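Local coordinates for adhesion and penetration protein autotransporter (Haemophilus influenzae, PDB 3SYJ), which promotes bacterial adherence to and invasion of host cells, self-associates to aggregate bacteria, and is probably a serine protease, this chain being its passenger domain, at residues Glu150-Gly155 against Pro221-Asp226. Sequence-based numbering, arbitrary orientation.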
# COMPACT_ATOMS: atom_id res chain seq x y z
N GLU A 150 2.60 55.61 -22.79
CA GLU A 150 1.19 55.56 -22.42
C GLU A 150 0.72 56.89 -21.82
O GLU A 150 1.49 57.61 -21.17
CB GLU A 150 0.94 54.41 -21.44
CG GLU A 150 1.47 53.07 -21.93
CD GLU A 150 0.52 52.35 -22.87
OE1 GLU A 150 -0.52 52.93 -23.24
OE2 GLU A 150 0.81 51.19 -23.24
N ARG A 151 -0.54 57.23 -22.07
CA ARG A 151 -1.13 58.45 -21.55
C ARG A 151 -2.62 58.21 -21.35
O ARG A 151 -3.27 57.65 -22.23
CB ARG A 151 -0.90 59.62 -22.52
CG ARG A 151 -0.39 60.88 -21.82
CD ARG A 151 -0.79 62.17 -22.51
NE ARG A 151 0.16 62.63 -23.52
CZ ARG A 151 0.75 63.83 -23.53
NH1 ARG A 151 0.50 64.71 -22.57
NH2 ARG A 151 1.58 64.15 -24.50
N VAL A 152 -3.16 58.62 -20.20
CA VAL A 152 -4.58 58.40 -19.91
C VAL A 152 -5.23 59.60 -19.21
O VAL A 152 -4.54 60.47 -18.68
CB VAL A 152 -4.80 57.15 -19.03
CG1 VAL A 152 -4.22 55.92 -19.69
CG2 VAL A 152 -4.17 57.36 -17.66
N ARG A 153 -6.56 59.65 -19.23
CA ARG A 153 -7.32 60.68 -18.51
C ARG A 153 -8.60 60.09 -17.93
O ARG A 153 -9.00 58.98 -18.27
CB ARG A 153 -7.64 61.90 -19.40
CG ARG A 153 -8.71 61.65 -20.48
CD ARG A 153 -9.38 62.96 -20.93
NE ARG A 153 -10.09 63.60 -19.82
CZ ARG A 153 -11.36 63.34 -19.49
NH1 ARG A 153 -12.09 62.48 -20.20
NH2 ARG A 153 -11.91 63.97 -18.45
N ILE A 154 -9.26 60.85 -17.06
CA ILE A 154 -10.41 60.32 -16.36
C ILE A 154 -11.21 61.49 -15.84
O ILE A 154 -10.64 62.50 -15.42
CB ILE A 154 -9.97 59.41 -15.20
CG1 ILE A 154 -11.19 58.89 -14.43
CG2 ILE A 154 -9.00 60.16 -14.29
CD1 ILE A 154 -10.86 57.89 -13.33
N GLY A 155 -12.53 61.38 -15.86
CA GLY A 155 -13.38 62.46 -15.37
C GLY A 155 -14.85 62.11 -15.26
O GLY A 155 -15.27 61.03 -15.65
N PRO A 221 -7.86 65.04 -14.08
CA PRO A 221 -6.43 64.83 -14.29
C PRO A 221 -6.09 64.08 -15.56
O PRO A 221 -6.88 63.28 -16.07
CB PRO A 221 -6.04 63.94 -13.10
CG PRO A 221 -7.34 63.44 -12.51
CD PRO A 221 -8.47 63.92 -13.35
N MET A 222 -4.89 64.32 -16.06
CA MET A 222 -4.38 63.61 -17.21
C MET A 222 -3.01 63.09 -16.79
O MET A 222 -2.22 63.83 -16.20
CB MET A 222 -4.31 64.57 -18.40
CG MET A 222 -3.66 64.04 -19.66
SD MET A 222 -2.01 64.70 -19.91
CE MET A 222 -1.06 63.28 -19.44
N PHE A 223 -2.75 61.81 -17.05
CA PHE A 223 -1.55 61.15 -16.55
C PHE A 223 -0.67 60.67 -17.69
O PHE A 223 -1.17 60.29 -18.75
CB PHE A 223 -1.93 59.93 -15.70
CG PHE A 223 -2.83 60.26 -14.55
CD1 PHE A 223 -2.30 60.53 -13.30
CD2 PHE A 223 -4.21 60.30 -14.72
CE1 PHE A 223 -3.13 60.83 -12.22
CE2 PHE A 223 -5.04 60.60 -13.65
CZ PHE A 223 -4.50 60.86 -12.40
N ILE A 224 0.64 60.67 -17.47
CA ILE A 224 1.56 60.19 -18.49
C ILE A 224 2.51 59.16 -17.90
O ILE A 224 2.94 59.28 -16.75
CB ILE A 224 2.32 61.36 -19.18
CG1 ILE A 224 2.95 60.90 -20.50
CG2 ILE A 224 3.34 61.99 -18.22
CD1 ILE A 224 3.51 62.04 -21.34
N TYR A 225 2.82 58.13 -18.67
CA TYR A 225 3.74 57.11 -18.19
C TYR A 225 5.18 57.42 -18.59
O TYR A 225 5.50 57.51 -19.77
CB TYR A 225 3.35 55.73 -18.73
CG TYR A 225 4.13 54.60 -18.07
CD1 TYR A 225 3.87 54.24 -16.75
CD2 TYR A 225 5.12 53.91 -18.75
CE1 TYR A 225 4.56 53.21 -16.14
CE2 TYR A 225 5.83 52.88 -18.14
CZ TYR A 225 5.54 52.54 -16.83
OH TYR A 225 6.21 51.52 -16.20
N ASP A 226 6.03 57.58 -17.58
CA ASP A 226 7.47 57.72 -17.78
C ASP A 226 8.09 56.32 -17.80
O ASP A 226 8.15 55.65 -16.78
CB ASP A 226 8.08 58.56 -16.65
CG ASP A 226 9.54 58.91 -16.90
OD1 ASP A 226 10.30 58.04 -17.38
OD2 ASP A 226 9.93 60.06 -16.62
O HOH W 1 -8.65 64.93 -17.76
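Phe223 O accepts a hydrogen bond from Val152 N at 3.0 Å. Arg151 CA also approaches, and Arg151 CG lies 3.2 Å from Phe223 O. The bond belongs to an antiparallel ladder in the probable S6 serine protease domain. Strand 151-155 lies between strands 179-182 and 221-226 of one sheet. Phe223 N returns a bond of 2.8 Å to Val152 O, nearly straight at 175°, completing the hydrogen-bonded pair. Tyr225 N bonds Glu150 O.

Arg151, Arg153, Met222 and Ile224 share one face. Ile224 CD1 sits 3.9 Å above the centre of the Arg151 guanidinium. Met222 SD lies in the plane of that group, at its edge, and accepts a weak bond from Arg151 NH1. Met222 CG is anti to the backbone N (chi1 174°); bends at chi2 and chi3 bring CE onto Arg151 CD. On the other face, Val152 CG2 meets Phe223 CB, and Ile154 CG2 touches Pro221 CD and the ring edge at Phe223 CE2. Helix 9-17 adds Phe15 against Val152.

Arg153 turns its end away from Met222, and its NH2 forms a salt bridge with Asp217 OD1, next to Ser218, the probable active-site serine. One water accepts from Arg153 NE at 2.8 Å and donates weakly to Pro221 O.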